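Local coordinates for ABC-type amino acid transport system, periplasmic component (Caldanaerobacter subterraneus subsp. tengcongensis MB4, PDB 4YMX), which binds arginine as the substrate-binding component of an amino acid ABC transporter, at residues 51-54 against 59-62; 71-76 against 100-105; 157-162 against 216-221; 180-185 against 205-210. One frame throughout, in Å; residues are numbered along the deposited sequence. Where two conformers were deposited one is given.

Interaction 1: residues 51-54 against 59-62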
loop_
_atom_site.group_PDB
_atom_site.type_symbol
_atom_site.label_atom_id
_atom_site.label_comp_id
_atom_site.label_asym_id
_atom_site.label_seq_id
_atom_site.Cartn_x
_atom_site.Cartn_y
_atom_site.Cartn_z
ATOM N N GLU A 51 2.169 6.106 -2.647
ATOM C CA GLU A 51 3.027 7.022 -1.916
ATOM C C GLU A 51 4.467 6.612 -2.117
ATOM O O GLU A 51 4.826 5.434 -1.967
ATOM C CB GLU A 51 2.701 7.044 -0.419
ATOM C CG GLU A 51 2.599 5.666 0.205
ATOM C CD GLU A 51 1.191 5.164 0.227
ATOM O OE1 GLU A 51 0.277 6.026 0.212
ATOM O OE2 GLU A 51 0.991 3.938 0.273
ATOM N N PHE A 52 5.293 7.585 -2.478
ATOM C CA PHE A 52 6.704 7.338 -2.687
ATOM C C PHE A 52 7.471 8.648 -2.638
ATOM O O PHE A 52 6.879 9.725 -2.712
ATOM C CB PHE A 52 6.940 6.613 -4.021
ATOM C CG PHE A 52 6.517 7.398 -5.239
ATOM C CD1 PHE A 52 7.460 8.104 -5.976
ATOM C CD2 PHE A 52 5.193 7.416 -5.661
ATOM C CE1 PHE A 52 7.096 8.818 -7.111
ATOM C CE2 PHE A 52 4.813 8.135 -6.795
ATOM C CZ PHE A 52 5.782 8.841 -7.521
ATOM N N HIS A 53 8.786 8.549 -2.496
ATOM C CA HIS A 53 9.637 9.732 -2.524
ATOM C C HIS A 53 10.066 10.050 -3.944
ATOM O O HIS A 53 10.718 9.241 -4.609
ATOM C CB HIS A 53 10.859 9.533 -1.632
ATOM C CG HIS A 53 10.546 9.580 -0.175
ATOM N ND1 HIS A 53 10.762 10.701 0.598
ATOM C CD2 HIS A 53 10.009 8.653 0.659
ATOM C CE1 HIS A 53 10.384 10.462 1.840
ATOM N NE2 HIS A 53 9.917 9.223 1.900
ATOM N N LYS A 54 9.657 11.222 -4.413
ATOM C CA LYS A 54 10.111 11.750 -5.688
ATOM C C LYS A 54 11.246 12.701 -5.354
ATOM O O LYS A 54 11.037 13.757 -4.740
ATOM C CB LYS A 54 8.976 12.481 -6.404
ATOM C CG LYS A 54 9.356 13.057 -7.756
ATOM C CD LYS A 54 8.154 13.730 -8.401
ATOM C CE LYS A 54 8.510 14.294 -9.759
ATOM N NZ LYS A 54 7.519 15.310 -10.217
ATOM N N LYS A 59 14.469 18.577 -4.540
ATOM C CA LYS A 59 13.315 18.308 -3.693
ATOM C C LYS A 59 13.292 16.848 -3.277
ATOM O O LYS A 59 13.738 15.976 -4.019
ATOM C CB LYS A 59 12.014 18.661 -4.424
ATOM C CG LYS A 59 11.952 20.092 -4.931
ATOM C CD LYS A 59 10.667 20.359 -5.729
ATOM C CE LYS A 59 10.830 20.000 -7.207
ATOM N NZ LYS A 59 10.834 18.539 -7.481
ATOM N N ASP A 60 12.802 16.592 -2.068
ATOM C CA ASP A 60 12.421 15.247 -1.646
ATOM C C ASP A 60 10.965 15.361 -1.228
ATOM O O ASP A 60 10.659 15.793 -0.112
ATOM C CB ASP A 60 13.287 14.762 -0.479
ATOM C CG ASP A 60 12.729 13.512 0.188
ATOM O OD1 ASP A 60 11.931 12.777 -0.431
ATOM O OD2 ASP A 60 13.092 13.258 1.357
ATOM N N GLU A 61 10.062 15.000 -2.134
ATOM C CA GLU A 61 8.639 15.135 -1.877
ATOM C C GLU A 61 7.997 13.764 -1.800
ATOM O O GLU A 61 8.273 12.897 -2.625
ATOM C CB GLU A 61 7.961 15.922 -2.999
ATOM C CG GLU A 61 8.530 17.305 -3.259
ATOM C CD GLU A 61 7.868 17.983 -4.444
ATOM O OE1 GLU A 61 7.868 17.391 -5.547
ATOM O OE2 GLU A 61 7.338 19.102 -4.272
ATOM N N ILE A 62 7.141 13.568 -0.806
ATOM C CA ILE A 62 6.335 12.361 -0.741
ATOM C C ILE A 62 5.095 12.647 -1.576
ATOM O O ILE A 62 4.322 13.571 -1.271
ATOM C CB ILE A 62 5.961 12.007 0.697
ATOM C CG1 ILE A 62 7.223 11.682 1.499
ATOM C CG2 ILE A 62 5.013 10.823 0.729
ATOM C CD1 ILE A 62 6.983 11.556 2.998
HETATM O O HOH W 1 10.348 16.136 -6.295
#
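The imidazole of H53 is gripped by two side chains of strand 59-62: D60 comes in at its edge and I62 lies under one face. ND1 donates to D60 OD1 at 2.6 Å and 169°, with the oxygen almost exactly in the ring plane and accepting on its syn lone pair, although the carboxylate itself is turned 37° from the ring. With chi1 at -73°, the ring stands beside its own backbone N and runs alongside I62, whose CG1 sits 3.7 Å from the ring centroid, a CH-pi contact offset toward the rim. NE2 is taken by D85, so two carboxylates hold the ring's rotation and would probably stabilise the doubly protonated, cationic form.

On the other face of the sheet, K54 and E61 form a hydrogen-bonded antiparallel pair: K54 N to E61 O is 2.8 Å, and E61 N to K54 O is 3.0 Å. A water donates to K54 O and E61 OE1 and accepts from K59 NZ, which also donates to E56 O. These two strands form a beta hairpin inside a small three-stranded antiparallel sheet, and strand 51-56 also carries E51, a ligand-pocket residue whose OE2 is hydrogen-bonded to the bound arginine.

Interaction 2: residues 71-76 against 100-105. With ARG (arginine), chain C.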
loop_
_atom_site.group_PDB
_atom_site.type_symbol
_atom_site.label_atom_id
_atom_site.label_comp_id
_atom_site.label_asym_id
_atom_site.label_seq_id
_atom_site.Cartn_x
_atom_site.Cartn_y
_atom_site.Cartn_z
ATOM N N ASN A 71 -4.247 15.565 0.467
ATOM C CA ASN A 71 -4.308 17.005 0.288
ATOM C C ASN A 71 -5.728 17.503 0.051
ATOM O O ASN A 71 -6.070 18.607 0.486
ATOM C CB ASN A 71 -3.323 17.478 -0.778
ATOM C CG ASN A 71 -1.953 17.728 -0.201
ATOM O OD1 ASN A 71 -1.771 18.619 0.630
ATOM N ND2 ASN A 71 -0.982 16.943 -0.630
ATOM N N ALA A 72 -6.566 16.678 -0.571
ATOM C CA ALA A 72 -7.972 17.041 -0.736
ATOM C C ALA A 72 -8.660 17.099 0.627
ATOM O O ALA A 72 -9.488 17.981 0.887
ATOM C CB ALA A 72 -8.687 16.057 -1.665
ATOM N N ILE A 73 -8.306 16.166 1.509
ATOM C CA ILE A 73 -8.863 16.145 2.855
ATOM C C ILE A 73 -8.397 17.369 3.641
ATOM O O ILE A 73 -9.206 18.040 4.298
ATOM C CB ILE A 73 -8.468 14.844 3.593
ATOM C CG1 ILE A 73 -9.149 13.634 2.944
ATOM C CG2 ILE A 73 -8.783 14.941 5.099
ATOM C CD1 ILE A 73 -8.544 12.295 3.367
ATOM N N ALA A 74 -7.098 17.665 3.570
ATOM C CA ALA A 74 -6.544 18.816 4.279
ATOM C C ALA A 74 -7.206 20.106 3.805
ATOM O O ALA A 74 -7.480 20.994 4.616
ATOM C CB ALA A 74 -5.050 18.890 4.092
ATOM N N LYS A 75 -7.468 20.206 2.504
ATOM C CA LYS A 75 -8.092 21.404 1.944
ATOM C C LYS A 75 -9.542 21.581 2.385
ATOM O O LYS A 75 -9.971 22.708 2.680
ATOM C CB LYS A 75 -7.950 21.442 0.425
ATOM C CG LYS A 75 -6.540 21.801 -0.007
ATOM C CD LYS A 75 -6.482 22.267 -1.452
ATOM C CE LYS A 75 -5.045 22.373 -1.940
ATOM N NZ LYS A 75 -4.766 21.364 -2.999
ATOM N N LYS A 76 -10.287 20.481 2.460
ATOM C CA LYS A 76 -11.645 20.513 3.001
ATOM C C LYS A 76 -11.652 21.006 4.445
ATOM O O LYS A 76 -12.517 21.791 4.847
ATOM C CB LYS A 76 -12.281 19.124 2.921
ATOM C CG LYS A 76 -13.735 19.064 3.369
ATOM C CD LYS A 76 -14.648 19.922 2.501
ATOM C CE LYS A 76 -16.107 19.618 2.811
ATOM N NZ LYS A 76 -17.045 20.389 1.951
ATOM N N VAL A 100 -0.485 10.100 14.781
ATOM C CA VAL A 100 -0.997 10.620 13.510
ATOM C C VAL A 100 -2.516 10.676 13.635
ATOM O O VAL A 100 -3.093 9.992 14.489
ATOM C CB VAL A 100 -0.604 9.750 12.274
ATOM C CG1 VAL A 100 0.901 9.634 12.134
ATOM C CG2 VAL A 100 -1.244 8.378 12.352
ATOM N N ASP A 101 -3.158 11.488 12.799
ATOM C CA ASP A 101 -4.615 11.621 12.806
ATOM C C ASP A 101 -5.306 10.677 11.823
ATOM O O ASP A 101 -6.456 10.292 12.019
ATOM C CB ASP A 101 -5.018 13.055 12.461
ATOM C CG ASP A 101 -4.419 14.075 13.399
ATOM O OD1 ASP A 101 -4.497 13.866 14.627
ATOM O OD2 ASP A 101 -3.872 15.084 12.909
ATOM N N MET A 102 -4.609 10.327 10.749
ATOM C CA MET A 102 -5.147 9.416 9.759
ATOM C C MET A 102 -4.001 8.696 9.081
ATOM O O MET A 102 -2.858 9.170 9.097
ATOM C CB MET A 102 -6.017 10.144 8.720
ATOM C CG MET A 102 -5.253 11.106 7.823
ATOM S SD MET A 102 -6.360 11.910 6.655
ATOM C CE MET A 102 -5.250 13.088 5.888
ATOM N N VAL A 103 -4.319 7.543 8.508
ATOM C CA VAL A 103 -3.355 6.785 7.730
ATOM C C VAL A 103 -3.914 6.585 6.332
ATOM O O VAL A 103 -5.052 6.141 6.159
ATOM C CB VAL A 103 -3.051 5.414 8.370
ATOM C CG1 VAL A 103 -2.323 4.502 7.382
ATOM C CG2 VAL A 103 -2.251 5.585 9.660
ATOM N N ILE A 104 -3.118 6.944 5.330
ATOM C CA ILE A 104 -3.436 6.619 3.950
ATOM C C ILE A 104 -2.186 5.954 3.398
ATOM O O ILE A 104 -1.143 6.589 3.283
ATOM C CB ILE A 104 -3.814 7.858 3.119
ATOM C CG1 ILE A 104 -4.713 8.803 3.930
ATOM C CG2 ILE A 104 -4.529 7.416 1.857
ATOM C CD1 ILE A 104 -5.321 9.941 3.098
ATOM N N ALA A 105 -2.279 4.662 3.104
ATOM C CA ALA A 105 -1.100 3.887 2.725
ATOM C C ALA A 105 -1.472 2.633 1.944
ATOM O O ALA A 105 -0.971 1.537 2.220
ATOM C CB ALA A 105 -0.298 3.508 3.978
HETATM N N ARG C . -2.736 -3.411 0.944
HETATM C CA ARG C . -1.791 -4.146 1.826
HETATM C C ARG C . -2.227 -4.052 3.277
HETATM O O ARG C . -3.154 -3.314 3.608
HETATM C CB ARG C . -0.376 -3.589 1.670
HETATM C CG ARG C . -0.273 -2.093 1.901
HETATM C CD ARG C . 1.175 -1.641 2.007
HETATM N NE ARG C . 1.281 -0.193 1.897
HETATM C CZ ARG C . 2.422 0.483 1.950
HETATM N NH1 ARG C . 3.574 -0.144 2.119
HETATM N NH2 ARG C . 2.402 1.798 1.840
HETATM O OXT ARG C . -1.660 -4.715 4.144
#
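I73 reaches from its helix tip to tip toward M102 and I104. Its CB points at segment 100-105, and from there the side chain forks. The short branch, CG2, comes within 4.1 Å of M102 CE and touches the sulfur only slightly farther off. The longer branch leaves through CG1, which lies anti to the carbonyl carbon (chi1 -68°), and with chi2 near 165° it runs out extended. That carries CD1 to a position 4.0 Å from M102 SD and also 4.0 Å from I104 CD1. One methyl therefore meets two residues of the strand side, while both branches share the methionine. M102 answers with a straight chain beyond CG, although its CG is wedged between backbone N and carbonyl carbon. The contact is entirely apolar, and all three residues are buried. Cutting I73 back to an alanine is likely to open a gap in front of the M102 thioether and leave I104 CD1 without its mate on the helix.

At the far end of the segment, A105 belongs to the arginine pocket: its O accepts from the ligand NE at 2.9 Å and, weakly, from NH2. Helix 65-77 thus packs against strand 102-103, which lies between strands 38-43 and 222-227 in the mixed sheet, while V237 and V240 of helix 231-247 also touch I73.

Interaction 3: residues 157-162 against 216-221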
loop_
_atom_site.group_PDB
_atom_site.type_symbol
_atom_site.label_atom_id
_atom_site.label_comp_id
_atom_site.label_asym_id
_atom_site.label_seq_id
_atom_site.Cartn_x
_atom_site.Cartn_y
_atom_site.Cartn_z
ATOM N N SER A 157 -0.386 -8.954 2.126
ATOM C CA SER A 157 0.555 -9.715 1.299
ATOM C C SER A 157 1.229 -10.780 2.153
ATOM O O SER A 157 1.338 -11.939 1.745
ATOM C CB SER A 157 1.597 -8.779 0.680
ATOM O OG SER A 157 0.960 -7.755 -0.079
ATOM N N GLU A 158 1.657 -10.394 3.347
ATOM C CA GLU A 158 2.216 -11.347 4.299
ATOM C C GLU A 158 1.195 -12.421 4.692
ATOM O O GLU A 158 1.518 -13.608 4.742
ATOM C CB GLU A 158 2.723 -10.599 5.530
ATOM C CG GLU A 158 3.192 -11.489 6.678
ATOM C CD GLU A 158 3.714 -10.672 7.826
ATOM O OE1 GLU A 158 2.941 -9.842 8.360
ATOM O OE2 GLU A 158 4.900 -10.830 8.182
ATOM N N GLU A 159 -0.039 -12.004 4.960
ATOM C CA GLU A 159 -1.121 -12.947 5.254
ATOM C C GLU A 159 -1.290 -13.981 4.139
ATOM O O GLU A 159 -1.477 -15.178 4.399
ATOM C CB GLU A 159 -2.425 -12.174 5.445
ATOM C CG GLU A 159 -3.619 -13.034 5.775
ATOM C CD GLU A 159 -4.895 -12.224 5.904
ATOM O OE1 GLU A 159 -4.813 -11.023 6.251
ATOM O OE2 GLU A 159 -5.978 -12.790 5.646
ATOM N N ALA A 160 -1.217 -13.518 2.895
ATOM C CA ALA A 160 -1.371 -14.405 1.748
ATOM C C ALA A 160 -0.219 -15.408 1.681
ATOM O O ALA A 160 -0.433 -16.615 1.481
ATOM C CB ALA A 160 -1.465 -13.590 0.459
ATOM N N ALA A 161 1.003 -14.918 1.864
ATOM C CA ALA A 161 2.177 -15.785 1.764
ATOM C C ALA A 161 2.225 -16.833 2.867
ATOM O O ALA A 161 2.729 -17.941 2.647
ATOM C CB ALA A 161 3.455 -14.958 1.758
ATOM N N LYS A 162 1.690 -16.500 4.042
ATOM C CA LYS A 162 1.724 -17.421 5.183
ATOM C C LYS A 162 0.938 -18.701 4.930
ATOM O O LYS A 162 1.145 -19.705 5.614
ATOM C CB LYS A 162 1.201 -16.745 6.450
ATOM C CG LYS A 162 2.205 -15.857 7.142
ATOM C CD LYS A 162 1.572 -15.209 8.372
ATOM C CE LYS A 162 2.584 -14.422 9.183
ATOM N NZ LYS A 162 1.934 -13.768 10.356
ATOM N N ASN A 216 -4.400 -14.303 -4.326
ATOM C CA ASN A 216 -5.273 -13.153 -4.099
ATOM C C ASN A 216 -6.456 -13.456 -3.168
ATOM O O ASN A 216 -7.398 -12.662 -3.069
ATOM C CB ASN A 216 -5.761 -12.602 -5.444
ATOM C CG ASN A 216 -6.327 -11.197 -5.335
ATOM O OD1 ASN A 216 -5.779 -10.343 -4.629
ATOM N ND2 ASN A 216 -7.452 -10.960 -6.016
ATOM N N ASN A 217 -6.395 -14.577 -2.457
ATOM C CA ASN A 217 -7.488 -14.966 -1.558
ATOM C C ASN A 217 -7.410 -14.280 -0.193
ATOM O O ASN A 217 -7.450 -14.925 0.861
ATOM C CB ASN A 217 -7.566 -16.489 -1.399
ATOM C CG ASN A 217 -7.994 -17.192 -2.673
ATOM O OD1 ASN A 217 -8.482 -16.570 -3.618
ATOM N ND2 ASN A 217 -7.824 -18.506 -2.695
ATOM N N VAL A 218 -7.251 -12.960 -0.224
ATOM C CA VAL A 218 -7.264 -12.132 0.979
ATOM C C VAL A 218 -8.202 -10.970 0.716
ATOM O O VAL A 218 -8.648 -10.773 -0.419
ATOM C CB VAL A 218 -5.860 -11.586 1.321
ATOM C CG1 VAL A 218 -4.963 -12.704 1.802
ATOM C CG2 VAL A 218 -5.256 -10.884 0.099
ATOM N N GLU A 219 -8.509 -10.204 1.756
ATOM C CA GLU A 219 -9.318 -9.003 1.597
ATOM C C GLU A 219 -8.579 -8.005 0.703
ATOM O O GLU A 219 -7.346 -7.902 0.755
ATOM C CB GLU A 219 -9.669 -8.403 2.968
ATOM C CG GLU A 219 -10.625 -9.290 3.776
ATOM C CD GLU A 219 -10.525 -9.110 5.279
ATOM O OE1 GLU A 219 -11.508 -8.624 5.886
ATOM O OE2 GLU A 219 -9.483 -9.481 5.860
ATOM N N ASN A 220 -9.331 -7.299 -0.139
ATOM C CA ASN A 220 -8.749 -6.396 -1.124
ATOM C C ASN A 220 -9.238 -4.966 -0.946
ATOM O O ASN A 220 -10.161 -4.699 -0.169
ATOM C CB ASN A 220 -9.062 -6.858 -2.557
ATOM C CG ASN A 220 -8.738 -8.331 -2.796
ATOM O OD1 ASN A 220 -9.646 -9.145 -3.008
ATOM N ND2 ASN A 220 -7.447 -8.678 -2.777
ATOM N N GLY A 221 -8.605 -4.051 -1.670
ATOM C CA GLY A 221 -9.025 -2.664 -1.674
ATOM C C GLY A 221 -8.250 -1.813 -0.692
ATOM O O GLY A 221 -7.603 -2.327 0.222
HETATM O O HOH W 2 -7.736 -10.720 4.546
#
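V218 meets helix 157-161 through a single methyl. CG1 lies anti to the carbonyl carbon (chi1 -70°), which directs it at the helix, where it sits 3.9 Å from A160 CB and almost as near to A160 CA. This is the close part of the contact: a branched side chain pressed on the small surface of an alanine, where the two backbones come nearest, A160 CA and V218 CA being 6.4 Å apart. E159 borders it, sliding past V218 in the opposite direction, with its OE2 4.0 Å from V218 CG1.

Beyond that methyl the contact turns loose and wet. E159 is solvent-exposed, and its extended chain carries the carboxylate out to a water that it shares with E219. The water donates to E159 OE2 at 2.9 Å and to E219 OE2 at 2.5 Å, and accepts from E219 N at 2.9 Å. E159 OE2 and E219 OE2 are 4.8 Å apart, and the water between them probably eases their repulsion. E219 has a second partner, its OE1 taking the backbone N of A111.

Just before V218 the chain bends in an inverse gamma turn centred on N217, with a weak bond from V218 N to N216 O. The loop leads from strand 207-210 to strand 222-227 in the other lobe's sheet, a crossover of the kind that forms the hinge in two-lobed periplasmic binding proteins.

Interaction 4: residues 180-185 against 205-210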
loop_
_atom_site.group_PDB
_atom_site.type_symbol
_atom_site.label_atom_id
_atom_site.label_comp_id
_atom_site.label_asym_id
_atom_site.label_seq_id
_atom_site.Cartn_x
_atom_site.Cartn_y
_atom_site.Cartn_z
ATOM N N MET A 180 15.000 -5.547 -3.613
ATOM C CA MET A 180 16.440 -5.761 -3.557
ATOM C C MET A 180 16.757 -7.231 -3.269
ATOM O O MET A 180 17.678 -7.801 -3.862
ATOM C CB MET A 180 17.086 -4.834 -2.524
ATOM C CG MET A 180 17.081 -3.371 -2.952
ATOM S SD MET A 180 17.357 -2.236 -1.570
ATOM C CE MET A 180 19.019 -2.690 -1.087
ATOM N N ASP A 181 15.972 -7.853 -2.393
ATOM C CA ASP A 181 16.141 -9.272 -2.088
ATOM C C ASP A 181 15.981 -10.130 -3.337
ATOM O O ASP A 181 16.800 -11.006 -3.621
ATOM C CB ASP A 181 15.105 -9.738 -1.060
ATOM C CG ASP A 181 15.423 -9.299 0.340
ATOM O OD1 ASP A 181 16.594 -8.966 0.627
ATOM O OD2 ASP A 181 14.488 -9.312 1.171
ATOM N N LEU A 182 14.907 -9.890 -4.080
ATOM C CA LEU A 182 14.652 -10.676 -5.281
ATOM C C LEU A 182 15.745 -10.454 -6.320
ATOM O O LEU A 182 16.245 -11.415 -6.922
ATOM C CB LEU A 182 13.265 -10.367 -5.850
ATOM C CG LEU A 182 12.848 -11.247 -7.036
ATOM C CD1 LEU A 182 12.763 -12.717 -6.641
ATOM C CD2 LEU A 182 11.520 -10.768 -7.617
ATOM N N GLN A 183 16.160 -9.204 -6.496
ATOM C CA GLN A 183 17.207 -8.890 -7.458
ATOM C C GLN A 183 18.497 -9.630 -7.121
ATOM O O GLN A 183 19.201 -10.119 -8.021
ATOM C CB GLN A 183 17.449 -7.378 -7.518
ATOM C CG GLN A 183 18.484 -6.959 -8.561
ATOM C CD GLN A 183 18.110 -7.398 -9.965
ATOM O OE1 GLN A 183 16.933 -7.482 -10.310
ATOM N NE2 GLN A 183 19.116 -7.695 -10.781
ATOM N N ASN A 184 18.784 -9.732 -5.827
ATOM C CA ASN A 184 20.028 -10.332 -5.344
ATOM C C ASN A 184 19.941 -11.825 -5.025
ATOM O O ASN A 184 20.876 -12.398 -4.470
ATOM C CB ASN A 184 20.536 -9.574 -4.114
ATOM C CG ASN A 184 21.005 -8.173 -4.444
ATOM O OD1 ASN A 184 20.453 -7.186 -3.952
ATOM N ND2 ASN A 184 22.031 -8.075 -5.287
ATOM N N GLY A 185 18.827 -12.455 -5.377
ATOM C CA GLY A 185 18.640 -13.875 -5.130
ATOM C C GLY A 185 18.484 -14.276 -3.672
ATOM O O GLY A 185 18.707 -15.441 -3.321
ATOM N N LYS A 205 13.940 -4.382 -14.661
ATOM C CA LYS A 205 13.599 -4.919 -15.970
ATOM C C LYS A 205 13.757 -6.433 -16.097
ATOM O O LYS A 205 13.250 -7.027 -17.050
ATOM C CB LYS A 205 14.404 -4.185 -17.047
ATOM C CG LYS A 205 14.024 -2.714 -17.162
ATOM C CD LYS A 205 15.007 -1.925 -18.016
ATOM C CE LYS A 205 14.488 -0.522 -18.284
ATOM N NZ LYS A 205 14.056 0.166 -17.033
ATOM N N ASP A 206 14.436 -7.058 -15.145
ATOM C CA ASP A 206 14.622 -8.503 -15.190
ATOM C C ASP A 206 13.623 -9.249 -14.302
ATOM O O ASP A 206 13.819 -10.422 -13.974
ATOM C CB ASP A 206 16.066 -8.861 -14.845
ATOM C CG ASP A 206 17.025 -8.474 -15.948
ATOM O OD1 ASP A 206 16.704 -8.747 -17.127
ATOM O OD2 ASP A 206 18.075 -7.873 -15.642
ATOM N N MET A 207 12.543 -8.567 -13.923
ATOM C CA MET A 207 11.476 -9.201 -13.158
ATOM C C MET A 207 10.161 -9.238 -13.938
ATOM O O MET A 207 9.936 -8.442 -14.858
ATOM C CB MET A 207 11.272 -8.464 -11.830
ATOM C CG MET A 207 12.461 -8.568 -10.887
ATOM S SD MET A 207 12.181 -7.570 -9.423
ATOM C CE MET A 207 13.759 -7.722 -8.587
ATOM N N LYS A 208 9.288 -10.159 -13.544
ATOM C CA LYS A 208 7.966 -10.292 -14.144
ATOM C C LYS A 208 6.917 -10.569 -13.079
ATOM O O LYS A 208 7.227 -11.064 -11.991
ATOM C CB LYS A 208 7.947 -11.393 -15.212
ATOM C CG LYS A 208 8.198 -12.778 -14.667
ATOM C CD LYS A 208 8.249 -13.811 -15.777
ATOM C CE LYS A 208 8.605 -15.161 -15.187
ATOM N NZ LYS A 208 8.659 -16.195 -16.261
ATOM N N ILE A 209 5.673 -10.246 -13.404
ATOM C CA ILE A 209 4.548 -10.486 -12.520
ATOM C C ILE A 209 3.868 -11.785 -12.934
ATOM O O ILE A 209 3.610 -12.008 -14.120
ATOM C CB ILE A 209 3.548 -9.334 -12.623
ATOM C CG1 ILE A 209 4.211 -8.043 -12.144
ATOM C CG2 ILE A 209 2.288 -9.630 -11.818
ATOM C CD1 ILE A 209 3.385 -6.781 -12.390
ATOM N N LEU A 210 3.599 -12.641 -11.954
ATOM C CA LEU A 210 2.754 -13.809 -12.158
ATOM C C LEU A 210 1.401 -13.562 -11.500
ATOM O O LEU A 210 1.308 -13.322 -10.283
ATOM C CB LEU A 210 3.406 -15.074 -11.598
ATOM C CG LEU A 210 4.766 -15.395 -12.213
ATOM C CD1 LEU A 210 5.379 -16.637 -11.586
ATOM C CD2 LEU A 210 4.652 -15.548 -13.724
HETATM O O HOH W 3 15.792 -6.262 -12.629
HETATM O O HOH W 4 19.480 -8.523 -13.438
#
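The carboxamide of Q183 meets M207 at its oxygen, where OE1 lies 3.6 Å from the methyl CE, and neither of its faces is stacked upon by segment 205-210. The amide's two polar ends reach that segment through water. One water donates to OE1 and takes the backbone N of D206; another accepts from NE2 at 2.8 Å and donates to OD2 of the D206 carboxylate at 2.7 Å. Two solvent bridges thus join the amide to D206 and would hold its rotation. Q183 gets there by a bend at chi2 (58°), which swings the amide across the tip of M207.

M207 itself runs out straight beyond CG and reaches the helix end-on. Its SD is 3.7 Å from L182 CD2, and its CE tucks in between the two residues, 3.8 Å from L182 CB and 3.5 Å from the backbone Q183 N. The helix stops right here in a Schellman motif, G185 being the C-prime residue with positive phi: G185 N bonds to L182 O, and R186 N to D181 O. Helix 175-183 lies against the edge of a mixed sheet, with strand 207-210 outermost and V131 of the adjoining strand 128-133 also touching L182. With a serine in place of M207, L182 CD2 would probably lose its sulfur partner and a gap would open beneath the last turn of the helix. D181, whose side chain leads away from M207, is salt-bridged to K170 and R186.

From the N terminus, interaction 1 closes first, across the four residues between its segments, two of them still strand, as the hairpin 51-56/59-63. The chain then enters helix 65-77, and interaction 2 closes a loop of 23 residues by bringing that helix to strand 102-103. The two contacts touch: E51 OE2 lies 3.2 Å from A105 CA, both residues lining the arginine pocket. After strand 117-124 the chain crosses into the second lobe, where strand 128-133 lies. Interaction 3 closes a 53-residue loop, joining helix 156-161 to the segment that returns to the first lobe's sheet; interaction 4 is nested inside it, tying helix 175-183 to edge strand 207-210. None of the four cross.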